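Local coordinates for protein monomethylamine methyltransferase mtmB1 (Methanosarcina barkeri, PDB 1NTH) that transfers the methyl group of monomethylamine to the corrinoid cofactor of its partner protein MtmC during methanogenesis from methylamine, at residues A[232-246]-A[277-289]. Sequence-based numbering, arbitrary orientation.
Sequences QLNELKIDLDAISVI and VDVATHINAVLMS
Gln232 reaches the helix 271-288 with an amide that bonds at both ends. Its NE2 donates to Thr281 O (3.1 Å), and the acceptor lies in the plane of the Gln232 amide. The same oxygen also takes the helical bond from Ala285 N. At the other end Asn284 ND2 donates to Gln232 OE1 (3.0 Å, 163°), from above the carbonyl plane, with the two amides turned 63° apart. Asp258 takes a further bond from Gln232 NE2, and Tyr86 bonds Asn284 OD1, so several bonds hold the buried amides. A leucine in place of Gln232 would probably leave Asn284 ND2 and Asp258 without this partner.

Packing contacts flank the amides. Met288 leaves the backbone with CG anti to N (chi1 177°) and bends at its last torsion; it meets Ile238 tip to tip, CE to CD1 3.8 Å. Ile243 crosses Met288 at about a right angle, its CD1 near CG, and Phe12 of helix 9-18 also packs here. Further along, Leu236 CD1 touches Val277 CG1 (3.5 Å) and Thr281 CG2. Ile246 CD1 packs on Ser289 OG (3.5 Å), the atom bonded to Asp258. The contact joins consecutive beta-alpha units of the TIM barrel: outer helix 271-288 packs on the connection from strand 227-231 to helix 240-251, and on that helix's start.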
loop_
_atom_site.group_PDB
_atom_site.type_symbol
_atom_site.label_atom_id
_atom_site.label_comp_id
_atom_site.label_asym_id
_atom_site.label_seq_id
_atom_site.Cartn_x
_atom_site.Cartn_y
_atom_site.Cartn_z
ATOM N N GLN A 232 1.246 -10.290 -31.987
ATOM C CA GLN A 232 0.742 -9.982 -33.322
ATOM C C GLN A 232 0.812 -11.296 -34.088
ATOM O O GLN A 232 1.581 -12.188 -33.729
ATOM C CB GLN A 232 1.627 -8.960 -34.030
ATOM C CG GLN A 232 1.589 -7.555 -33.456
ATOM C CD GLN A 232 2.289 -6.558 -34.361
ATOM O OE1 GLN A 232 1.947 -6.434 -35.539
ATOM N NE2 GLN A 232 3.271 -5.842 -33.820
ATOM N N LEU A 233 0.019 -11.418 -35.146
ATOM C CA LEU A 233 0.031 -12.639 -35.945
ATOM C C LEU A 233 0.888 -12.444 -37.200
ATOM O O LEU A 233 1.477 -11.382 -37.394
ATOM C CB LEU A 233 -1.402 -13.027 -36.314
ATOM C CG LEU A 233 -2.344 -13.206 -35.113
ATOM C CD1 LEU A 233 -3.712 -13.665 -35.597
ATOM C CD2 LEU A 233 -1.758 -14.221 -34.139
ATOM N N ASN A 234 0.960 -13.468 -38.046
ATOM C CA ASN A 234 1.771 -13.402 -39.269
ATOM C C ASN A 234 0.926 -13.335 -40.540
ATOM O O ASN A 234 0.119 -14.231 -40.769
ATOM C CB ASN A 234 2.673 -14.632 -39.359
ATOM C CG ASN A 234 3.638 -14.729 -38.200
ATOM O OD1 ASN A 234 3.238 -14.965 -37.057
ATOM N ND2 ASN A 234 4.918 -14.540 -38.483
ATOM N N GLU A 235 1.075 -12.288 -41.359
ATOM C CA GLU A 235 1.976 -11.149 -41.140
ATOM C C GLU A 235 1.066 -9.919 -41.213
ATOM O O GLU A 235 0.117 -9.910 -42.004
ATOM C CB GLU A 235 3.027 -11.054 -42.256
ATOM C CG GLU A 235 3.897 -12.290 -42.463
ATOM C CD GLU A 235 4.818 -12.579 -41.290
ATOM O OE1 GLU A 235 4.977 -11.696 -40.416
ATOM O OE2 GLU A 235 5.393 -13.687 -41.249
ATOM N N LEU A 236 1.362 -8.884 -40.424
ATOM C CA LEU A 236 0.532 -7.668 -40.377
ATOM C C LEU A 236 -0.902 -8.138 -40.193
ATOM O O LEU A 236 -1.797 -7.835 -40.990
ATOM C CB LEU A 236 0.665 -6.846 -41.667
ATOM C CG LEU A 236 1.873 -5.904 -41.731
ATOM C CD1 LEU A 236 3.158 -6.709 -41.781
ATOM C CD2 LEU A 236 1.759 -5.005 -42.955
ATOM N N LYS A 237 -1.105 -8.868 -39.105
ATOM C CA LYS A 237 -2.388 -9.475 -38.812
ATOM C C LYS A 237 -2.620 -9.540 -37.304
ATOM O O LYS A 237 -1.668 -9.594 -36.526
ATOM C CB LYS A 237 -2.365 -10.883 -39.408
ATOM C CG LYS A 237 -3.613 -11.715 -39.236
ATOM C CD LYS A 237 -3.370 -13.127 -39.772
ATOM C CE LYS A 237 -2.971 -13.109 -41.244
ATOM N NZ LYS A 237 -2.580 -14.467 -41.735
ATOM N N ILE A 238 -3.884 -9.543 -36.897
ATOM C CA ILE A 238 -4.218 -9.599 -35.478
ATOM C C ILE A 238 -5.622 -10.166 -35.268
ATOM O O ILE A 238 -6.454 -10.155 -36.179
ATOM C CB ILE A 238 -4.144 -8.180 -34.846
ATOM C CG1 ILE A 238 -4.048 -8.282 -33.321
ATOM C CG2 ILE A 238 -5.370 -7.370 -35.221
ATOM C CD1 ILE A 238 -2.751 -8.889 -32.840
ATOM N N ASP A 239 -5.875 -10.668 -34.064
ATOM C CA ASP A 239 -7.180 -11.216 -33.706
ATOM C C ASP A 239 -7.801 -10.284 -32.666
ATOM O O ASP A 239 -7.087 -9.528 -32.006
ATOM C CB ASP A 239 -7.019 -12.622 -33.130
ATOM C CG ASP A 239 -6.017 -12.675 -31.992
ATOM O OD1 ASP A 239 -4.843 -12.304 -32.203
ATOM O OD2 ASP A 239 -6.405 -13.090 -30.884
ATOM N N LEU A 240 -9.121 -10.332 -32.517
ATOM C CA LEU A 240 -9.792 -9.457 -31.559
ATOM C C LEU A 240 -9.444 -9.731 -30.096
ATOM O O LEU A 240 -9.513 -8.825 -29.266
ATOM C CB LEU A 240 -11.310 -9.507 -31.761
ATOM C CG LEU A 240 -11.778 -8.832 -33.056
ATOM C CD1 LEU A 240 -13.298 -8.842 -33.126
ATOM C CD2 LEU A 240 -11.261 -7.399 -33.109
ATOM N N ASP A 241 -9.076 -10.966 -29.772
ATOM C CA ASP A 241 -8.696 -11.290 -28.397
ATOM C C ASP A 241 -7.547 -10.375 -27.969
ATOM O O ASP A 241 -7.550 -9.830 -26.862
ATOM C CB ASP A 241 -8.255 -12.755 -28.293
ATOM C CG ASP A 241 -9.378 -13.675 -27.843
ATOM O OD1 ASP A 241 -10.548 -13.406 -28.189
ATOM O OD2 ASP A 241 -9.089 -14.677 -27.150
ATOM N N ALA A 242 -6.570 -10.199 -28.854
ATOM C CA ALA A 242 -5.418 -9.352 -28.559
ATOM C C ALA A 242 -5.835 -7.903 -28.319
ATOM O O ALA A 242 -5.291 -7.224 -27.446
ATOM C CB ALA A 242 -4.411 -9.420 -29.704
ATOM N N ILE A 243 -6.802 -7.431 -29.097
ATOM C CA ILE A 243 -7.282 -6.059 -28.968
ATOM C C ILE A 243 -7.907 -5.804 -27.592
ATOM O O ILE A 243 -7.726 -4.729 -27.007
ATOM C CB ILE A 243 -8.306 -5.734 -30.091
ATOM C CG1 ILE A 243 -7.635 -5.897 -31.461
ATOM C CG2 ILE A 243 -8.834 -4.317 -29.937
ATOM C CD1 ILE A 243 -6.409 -5.030 -31.668
ATOM N N SER A 244 -8.641 -6.786 -27.073
ATOM C CA SER A 244 -9.251 -6.645 -25.753
ATOM C C SER A 244 -8.184 -6.733 -24.671
ATOM O O SER A 244 -8.268 -6.045 -23.656
ATOM C CB SER A 244 -10.310 -7.727 -25.519
ATOM O OG SER A 244 -11.520 -7.378 -26.164
ATOM N N VAL A 245 -7.183 -7.581 -24.884
ATOM C CA VAL A 245 -6.106 -7.717 -23.908
ATOM C C VAL A 245 -5.348 -6.393 -23.801
ATOM O O VAL A 245 -4.967 -5.965 -22.703
ATOM C CB VAL A 245 -5.136 -8.855 -24.299
ATOM C CG1 VAL A 245 -3.889 -8.806 -23.432
ATOM C CG2 VAL A 245 -5.827 -10.200 -24.120
ATOM N N ILE A 246 -5.138 -5.738 -24.938
ATOM C CA ILE A 246 -4.447 -4.453 -24.955
ATOM C C ILE A 246 -5.216 -3.424 -24.127
ATOM O O ILE A 246 -4.623 -2.668 -23.358
ATOM C CB ILE A 246 -4.296 -3.923 -26.400
ATOM C CG1 ILE A 246 -3.274 -4.779 -27.154
ATOM C CG2 ILE A 246 -3.869 -2.453 -26.382
ATOM C CD1 ILE A 246 -3.384 -4.676 -28.672
ATOM N N VAL A 277 8.677 -6.237 -43.565
ATOM C CA VAL A 277 7.543 -6.581 -42.713
ATOM C C VAL A 277 7.921 -6.366 -41.248
ATOM O O VAL A 277 7.125 -5.842 -40.466
ATOM C CB VAL A 277 7.121 -8.060 -42.911
ATOM C CG1 VAL A 277 6.185 -8.502 -41.790
ATOM C CG2 VAL A 277 6.429 -8.217 -44.252
ATOM N N ASP A 278 9.138 -6.766 -40.891
ATOM C CA ASP A 278 9.619 -6.625 -39.517
ATOM C C ASP A 278 9.600 -5.157 -39.087
ATOM O O ASP A 278 9.135 -4.833 -37.993
ATOM C CB ASP A 278 11.035 -7.189 -39.395
ATOM C CG ASP A 278 11.430 -7.466 -37.958
ATOM O OD1 ASP A 278 10.654 -7.108 -37.046
ATOM O OD2 ASP A 278 12.517 -8.040 -37.743
ATOM N N VAL A 279 10.106 -4.269 -39.939
ATOM C CA VAL A 279 10.103 -2.845 -39.612
ATOM C C VAL A 279 8.656 -2.382 -39.460
ATOM O O VAL A 279 8.320 -1.641 -38.533
ATOM C CB VAL A 279 10.817 -2.012 -40.711
ATOM C CG1 VAL A 279 10.580 -0.518 -40.489
ATOM C CG2 VAL A 279 12.311 -2.318 -40.688
ATOM N N ALA A 280 7.791 -2.838 -40.360
ATOM C CA ALA A 280 6.385 -2.466 -40.306
ATOM C C ALA A 280 5.717 -2.914 -39.005
ATOM O O ALA A 280 4.884 -2.190 -38.461
ATOM C CB ALA A 280 5.637 -3.059 -41.505
ATOM N N THR A 281 6.071 -4.097 -38.507
ATOM C CA THR A 281 5.453 -4.579 -37.275
ATOM C C THR A 281 6.033 -3.917 -36.026
ATOM O O THR A 281 5.357 -3.855 -34.998
ATOM C CB THR A 281 5.501 -6.133 -37.168
ATOM O OG1 THR A 281 6.852 -6.600 -37.173
ATOM C CG2 THR A 281 4.756 -6.752 -38.344
ATOM N N HIS A 282 7.268 -3.419 -36.112
ATOM C CA HIS A 282 7.870 -2.702 -34.983
ATOM C C HIS A 282 7.059 -1.413 -34.841
ATOM O O HIS A 282 6.725 -0.984 -33.737
ATOM C CB HIS A 282 9.335 -2.331 -35.258
ATOM C CG HIS A 282 10.326 -3.372 -34.838
ATOM N ND1 HIS A 282 10.463 -4.581 -35.488
ATOM C CD2 HIS A 282 11.248 -3.373 -33.844
ATOM C CE1 HIS A 282 11.427 -5.280 -34.912
ATOM N NE2 HIS A 282 11.920 -4.569 -33.913
ATOM N N ILE A 283 6.744 -0.794 -35.977
ATOM C CA ILE A 283 5.961 0.435 -35.981
ATOM C C ILE A 283 4.519 0.162 -35.537
ATOM O O ILE A 283 3.945 0.920 -34.755
ATOM C CB ILE A 283 5.956 1.085 -37.396
ATOM C CG1 ILE A 283 7.375 1.539 -37.766
ATOM C CG2 ILE A 283 5.009 2.277 -37.424
ATOM C CD1 ILE A 283 7.524 2.013 -39.222
ATOM N N ASN A 284 3.933 -0.925 -36.027
ATOM C CA ASN A 284 2.561 -1.261 -35.658
ATOM C C ASN A 284 2.427 -1.475 -34.146
ATOM O O ASN A 284 1.373 -1.220 -33.568
ATOM C CB ASN A 284 2.100 -2.521 -36.397
ATOM C CG ASN A 284 0.609 -2.749 -36.273
ATOM O OD1 ASN A 284 -0.183 -1.851 -36.552
ATOM N ND2 ASN A 284 0.215 -3.951 -35.858
ATOM N N ALA A 285 3.502 -1.931 -33.512
ATOM C CA ALA A 285 3.493 -2.178 -32.075
ATOM C C ALA A 285 3.111 -0.934 -31.273
ATOM O O ALA A 285 2.313 -1.014 -30.341
ATOM C CB ALA A 285 4.862 -2.678 -31.623
ATOM N N VAL A 286 3.672 0.215 -31.635
ATOM C CA VAL A 286 3.385 1.442 -30.894
ATOM C C VAL A 286 2.113 2.141 -31.355
ATOM O O VAL A 286 1.659 3.108 -30.745
ATOM C CB VAL A 286 4.577 2.432 -30.977
ATOM C CG1 VAL A 286 5.823 1.775 -30.413
ATOM C CG2 VAL A 286 4.821 2.868 -32.425
ATOM N N LEU A 287 1.528 1.623 -32.424
ATOM C CA LEU A 287 0.318 2.191 -32.994
ATOM C C LEU A 287 -0.912 1.417 -32.522
ATOM O O LEU A 287 -1.778 1.953 -31.832
ATOM C CB LEU A 287 0.450 2.147 -34.522
ATOM C CG LEU A 287 -0.521 2.825 -35.484
ATOM C CD1 LEU A 287 -0.651 4.302 -35.170
ATOM C CD2 LEU A 287 0.004 2.632 -36.906
ATOM N N MET A 288 -0.972 0.142 -32.882
ATOM C CA MET A 288 -2.095 -0.710 -32.528
ATOM C C MET A 288 -2.094 -1.193 -31.076
ATOM O O MET A 288 -3.138 -1.225 -30.424
ATOM C CB MET A 288 -2.110 -1.922 -33.468
ATOM C CG MET A 288 -3.183 -2.961 -33.188
ATOM S SD MET A 288 -2.940 -4.456 -34.194
ATOM C CE MET A 288 -1.678 -5.297 -33.238
ATOM N N SER A 289 -0.920 -1.555 -30.569
ATOM C CA SER A 289 -0.813 -2.096 -29.217
ATOM C C SER A 289 -0.399 -1.141 -28.108
ATOM O O SER A 289 -0.312 -1.560 -26.955
ATOM C CB SER A 289 0.161 -3.276 -29.213
ATOM O OG SER A 289 -0.216 -4.251 -30.167
#